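Local atomic coordinates of SnoaL-like domain-containing protein (Xanthomonas campestris pv. campestris, PDB entry 3G8Z), a protein that is of unknown function but adopts a cystatin-like fold and belongs to the SnoaL-like family, whose relatives include polyketide cyclases. Residues 24-29 and 97-102; 30-33 and 39-42. One frame throughout, in Å; residues are numbered along the deposited sequence.

How the interactions relate
From the N terminus, helix 22-35 comes first and serves two partners, one distant in sequence and one close by. Its first half, 24-29, takes part in interaction 1, which closes a long loop by meeting the start of strand 98-109, 68 residues further on. Its next turn, 30-33, meets 39-42 in helix 38-44 and closes a much shorter loop. Interaction 2 is therefore nested inside the loop that interaction 1 closes, their centres about 12 Å apart. The two also touch: Y29 CD1 lies 3.6 Å from L41 CD2, and I101 CD1 lies 4.0 Å from I30 CG1. Sheet, long helix and short helix are thus joined by continuous packing.

Interaction 1 of 2, residues 24-29 and 97-102; sequences DIAKSY and DWVAIT
A26 meets strand 98-109 through its methyl group, which faces two side chains on the same side of the strand, V99 and I101. From V99 a single branch does the touching: CG1 stands anti to the backbone N (chi1 171°) and comes within 3.6 Å of A26 CB. The sister methyl CG2 lies further off, beside its own backbone N. I101, two residues along, approaches with the end of its longer branch. Its CG1 is directed beside the backbone N (chi1 -47°), and the chain then carries CD1 to 4.0 Å from A26 CB. One methyl from the helix is thereby met by two branch ends from the strand, and a small residue allows the backbones to come close, with CA of A26 7.0 Å from CA of V99. No hydrogen bond crosses here; the contact is apolar and buried. Y92 of strand 85-95 also packs on both A26 and I101. Between V99 and I101, A100 points away from the helix, and F135 of the second subunit packs against it. A helix lying on one face of a curved mixed sheet, with the other face turned to a partner subunit, is characteristic of dimeric members of the cystatin-like (NTF2-like) fold.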
loop_
_atom_site.group_PDB
_atom_site.type_symbol
_atom_site.label_atom_id
_atom_site.label_comp_id
_atom_site.label_asym_id
_atom_site.label_seq_id
_atom_site.Cartn_x
_atom_site.Cartn_y
_atom_site.Cartn_z
ATOM N N ASP A 24 -4.030 15.452 -1.723
ATOM C CA ASP A 24 -4.030 16.428 -2.802
ATOM C C ASP A 24 -2.775 16.264 -3.663
ATOM O O ASP A 24 -2.850 16.244 -4.892
ATOM C CB ASP A 24 -4.070 17.853 -2.248
ATOM C CG ASP A 24 -5.398 18.191 -1.613
ATOM O OD1 ASP A 24 -6.423 17.721 -2.135
ATOM O OD2 ASP A 24 -5.403 18.917 -0.590
ATOM N N ILE A 25 -1.624 16.131 -3.014
ATOM C CA ILE A 25 -0.375 15.937 -3.744
ATOM C C ILE A 25 -0.388 14.629 -4.535
ATOM O O ILE A 25 0.043 14.594 -5.689
ATOM C CB ILE A 25 0.851 16.027 -2.806
ATOM C CG1 ILE A 25 0.963 17.460 -2.270
ATOM C CG2 ILE A 25 2.128 15.640 -3.556
ATOM C CD1 ILE A 25 1.524 17.540 -0.860
ATOM N N ALA A 26 -0.907 13.556 -3.926
ATOM C CA ALA A 26 -0.985 12.261 -4.592
ATOM C C ALA A 26 -1.900 12.333 -5.809
ATOM O O ALA A 26 -1.610 11.729 -6.859
ATOM C CB ALA A 26 -1.463 11.188 -3.619
ATOM N N LYS A 27 -3.007 13.064 -5.680
ATOM C CA LYS A 27 -3.949 13.208 -6.790
ATOM C C LYS A 27 -3.313 13.987 -7.922
ATOM O O LYS A 27 -3.547 13.691 -9.088
ATOM C CB LYS A 27 -5.238 13.896 -6.326
ATOM C CG LYS A 27 -6.108 12.960 -5.495
ATOM C CD LYS A 27 -7.399 13.619 -5.032
ATOM C CE LYS A 27 -8.336 12.605 -4.410
ATOM N NZ LYS A 27 -9.457 13.326 -3.717
ATOM N N SER A 28 -2.507 14.986 -7.578
ATOM C CA SER A 28 -1.830 15.791 -8.599
ATOM C C SER A 28 -0.839 14.931 -9.367
ATOM O O SER A 28 -0.705 15.036 -10.594
ATOM C CB SER A 28 -1.128 16.990 -7.937
ATOM O OG SER A 28 -0.302 17.660 -8.863
ATOM N N TYR A 29 -0.140 14.081 -8.621
ATOM C CA TYR A 29 0.821 13.139 -9.173
ATOM C C TYR A 29 0.165 12.169 -10.164
ATOM O O TYR A 29 0.664 11.987 -11.286
ATOM C CB TYR A 29 1.502 12.376 -8.017
ATOM C CG TYR A 29 2.359 11.206 -8.465
ATOM C CD1 TYR A 29 3.654 11.414 -8.917
ATOM C CD2 TYR A 29 1.866 9.910 -8.441
ATOM C CE1 TYR A 29 4.441 10.359 -9.328
ATOM C CE2 TYR A 29 2.642 8.847 -8.855
ATOM C CZ TYR A 29 3.933 9.091 -9.292
ATOM O OH TYR A 29 4.717 8.051 -9.723
ATOM N N ASP A 97 2.868 9.929 6.785
ATOM C CA ASP A 97 3.277 10.708 5.597
ATOM C C ASP A 97 3.133 9.920 4.294
ATOM O O ASP A 97 3.548 10.388 3.235
ATOM C CB ASP A 97 4.725 11.199 5.734
ATOM C CG ASP A 97 4.933 12.110 6.923
ATOM O OD1 ASP A 97 3.951 12.758 7.368
ATOM O OD2 ASP A 97 6.102 12.184 7.397
ATOM N N TRP A 98 2.547 8.725 4.371
ATOM C CA TRP A 98 2.318 7.891 3.195
ATOM C C TRP A 98 0.914 8.028 2.661
ATOM O O TRP A 98 -0.038 8.208 3.409
ATOM C CB TRP A 98 2.535 6.417 3.532
ATOM C CG TRP A 98 3.967 6.102 3.823
ATOM C CD1 TRP A 98 4.597 6.172 5.028
ATOM C CD2 TRP A 98 4.954 5.711 2.871
ATOM N NE1 TRP A 98 5.934 5.834 4.881
ATOM C CE2 TRP A 98 6.172 5.543 3.568
ATOM C CE3 TRP A 98 4.930 5.480 1.496
ATOM C CZ2 TRP A 98 7.346 5.151 2.931
ATOM C CZ3 TRP A 98 6.096 5.085 0.865
ATOM C CH2 TRP A 98 7.284 4.915 1.587
ATOM N N VAL A 99 0.793 7.866 1.352
ATOM C CA VAL A 99 -0.484 7.753 0.713
ATOM C C VAL A 99 -0.444 6.477 -0.113
ATOM O O VAL A 99 0.488 6.283 -0.885
ATOM C CB VAL A 99 -0.753 8.964 -0.186
ATOM C CG1 VAL A 99 -2.025 8.715 -1.045
ATOM C CG2 VAL A 99 -0.876 10.247 0.661
ATOM N N ALA A 100 -1.425 5.597 0.067
ATOM C CA ALA A 100 -1.609 4.459 -0.844
ATOM C C ALA A 100 -2.683 4.783 -1.842
ATOM O O ALA A 100 -3.763 5.300 -1.490
ATOM C CB ALA A 100 -1.961 3.181 -0.109
ATOM N N ILE A 101 -2.360 4.524 -3.104
ATOM C CA ILE A 101 -3.312 4.688 -4.174
ATOM C C ILE A 101 -3.528 3.335 -4.800
ATOM O O ILE A 101 -2.596 2.759 -5.345
ATOM C CB ILE A 101 -2.817 5.663 -5.255
ATOM C CG1 ILE A 101 -2.269 6.936 -4.587
ATOM C CG2 ILE A 101 -3.977 5.961 -6.244
ATOM C CD1 ILE A 101 -1.024 7.511 -5.211
ATOM N N THR A 102 -4.765 2.841 -4.731
ATOM C CA THR A 102 -5.152 1.620 -5.377
ATOM C C THR A 102 -5.559 1.989 -6.788
ATOM O O THR A 102 -6.211 3.016 -7.006
ATOM C CB THR A 102 -6.329 0.907 -4.648
ATOM O OG1 THR A 102 -7.357 1.860 -4.372
ATOM C CG2 THR A 102 -5.842 0.316 -3.335
#

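Interaction 2 of 2, residues 30-33 and 39-42; sequences ITAI and ATLG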
loop_
_atom_site.group_PDB
_atom_site.type_symbol
_atom_site.label_atom_id
_atom_site.label_comp_id
_atom_site.label_asym_id
_atom_site.label_seq_id
_atom_site.Cartn_x
_atom_site.Cartn_y
_atom_site.Cartn_z
ATOM N N ILE A 30 -0.933 11.533 -9.747
ATOM C CA ILE A 30 -1.659 10.604 -10.611
ATOM C C ILE A 30 -2.253 11.313 -11.829
ATOM O O ILE A 30 -2.129 10.826 -12.949
ATOM C CB ILE A 30 -2.766 9.849 -9.855
ATOM C CG1 ILE A 30 -2.162 8.979 -8.739
ATOM C CG2 ILE A 30 -3.606 8.983 -10.823
ATOM C CD1 ILE A 30 -1.353 7.777 -9.241
ATOM N N THR A 31 -2.872 12.466 -11.643
ATOM C CA THR A 31 -3.400 13.196 -12.785
ATOM C C THR A 31 -2.285 13.512 -13.798
ATOM O O THR A 31 -2.479 13.423 -15.019
ATOM C CB THR A 31 -4.060 14.477 -12.326
ATOM O OG1 THR A 31 -5.198 14.132 -11.535
ATOM C CG2 THR A 31 -4.471 15.363 -13.511
ATOM N N ALA A 32 -1.112 13.860 -13.294
ATOM C CA ALA A 32 -0.015 14.258 -14.173
ATOM C C ALA A 32 0.523 13.057 -14.959
ATOM O O ALA A 32 0.792 13.150 -16.167
ATOM C CB ALA A 32 1.084 14.961 -13.373
ATOM N N ILE A 33 0.637 11.920 -14.298
ATOM C CA ILE A 33 0.973 10.668 -15.004
ATOM C C ILE A 33 -0.080 10.396 -16.072
ATOM O O ILE A 33 0.247 10.172 -17.240
ATOM C CB ILE A 33 1.070 9.489 -14.038
ATOM C CG1 ILE A 33 2.324 9.630 -13.177
ATOM C CG2 ILE A 33 1.109 8.150 -14.776
ATOM C CD1 ILE A 33 2.317 8.699 -12.050
ATOM N N ALA A 39 5.871 18.490 -16.706
ATOM C CA ALA A 39 6.174 19.679 -15.912
ATOM C C ALA A 39 5.767 19.482 -14.464
ATOM O O ALA A 39 6.493 19.843 -13.554
ATOM C CB ALA A 39 5.472 20.891 -16.480
ATOM N N THR A 40 4.579 18.949 -14.237
ATOM C CA THR A 40 4.141 18.735 -12.863
ATOM C C THR A 40 5.046 17.671 -12.240
ATOM O O THR A 40 5.580 17.848 -11.166
ATOM C CB THR A 40 2.683 18.255 -12.795
ATOM O OG1 THR A 40 1.801 19.345 -13.097
ATOM C CG2 THR A 40 2.356 17.684 -11.394
ATOM N N LEU A 41 5.239 16.570 -12.948
ATOM C CA LEU A 41 5.974 15.427 -12.392
ATOM C C LEU A 41 7.392 15.837 -12.014
ATOM O O LEU A 41 7.900 15.447 -10.968
ATOM C CB LEU A 41 6.033 14.270 -13.396
ATOM C CG LEU A 41 4.825 13.376 -13.527
ATOM C CD1 LEU A 41 5.125 12.194 -14.492
ATOM C CD2 LEU A 41 4.383 12.865 -12.182
ATOM N N GLY A 42 8.006 16.655 -12.852
ATOM C CA GLY A 42 9.376 17.114 -12.623
ATOM C C GLY A 42 9.496 18.056 -11.455
ATOM O O GLY A 42 10.592 18.294 -10.950
#
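A32 and I33 face T40 and L41 without a single flat side chain among them, so this contact has no ring faces or edges to stack; branched aliphatic groups meet a methyl instead. The methyl of A32 points toward the short helix and receives T40 and L41 together. T40 presents its carbon branch: chi1 of -73° sets OG1 beside the backbone N and leaves CG2 anti to it, 3.6 Å from A32 CB. The hydroxyl is hydrogen-bonded to OD2 of D37, just before helix 38-44, while the methyl packs between the helices. Helices 22-35 and 38-44 form a helical hairpin with a very short connection, the N-terminal helical part of this cystatin-like fold. L41 approaches beside T40 with its forked end. Its CG is 4.1 Å from A32 CB, and both methyls reach the same side of I33, CD1 and CD2 each lying 4.0 Å from I33 CG1. The side chains of L41 and I33 cross at about a right angle, the leucine fork set across the isoleucine chain. I33 also packs on I86 of strand 85-95, and its side chain comes within about 4 Å of a bound glycerol, probably from the crystallisation liquor.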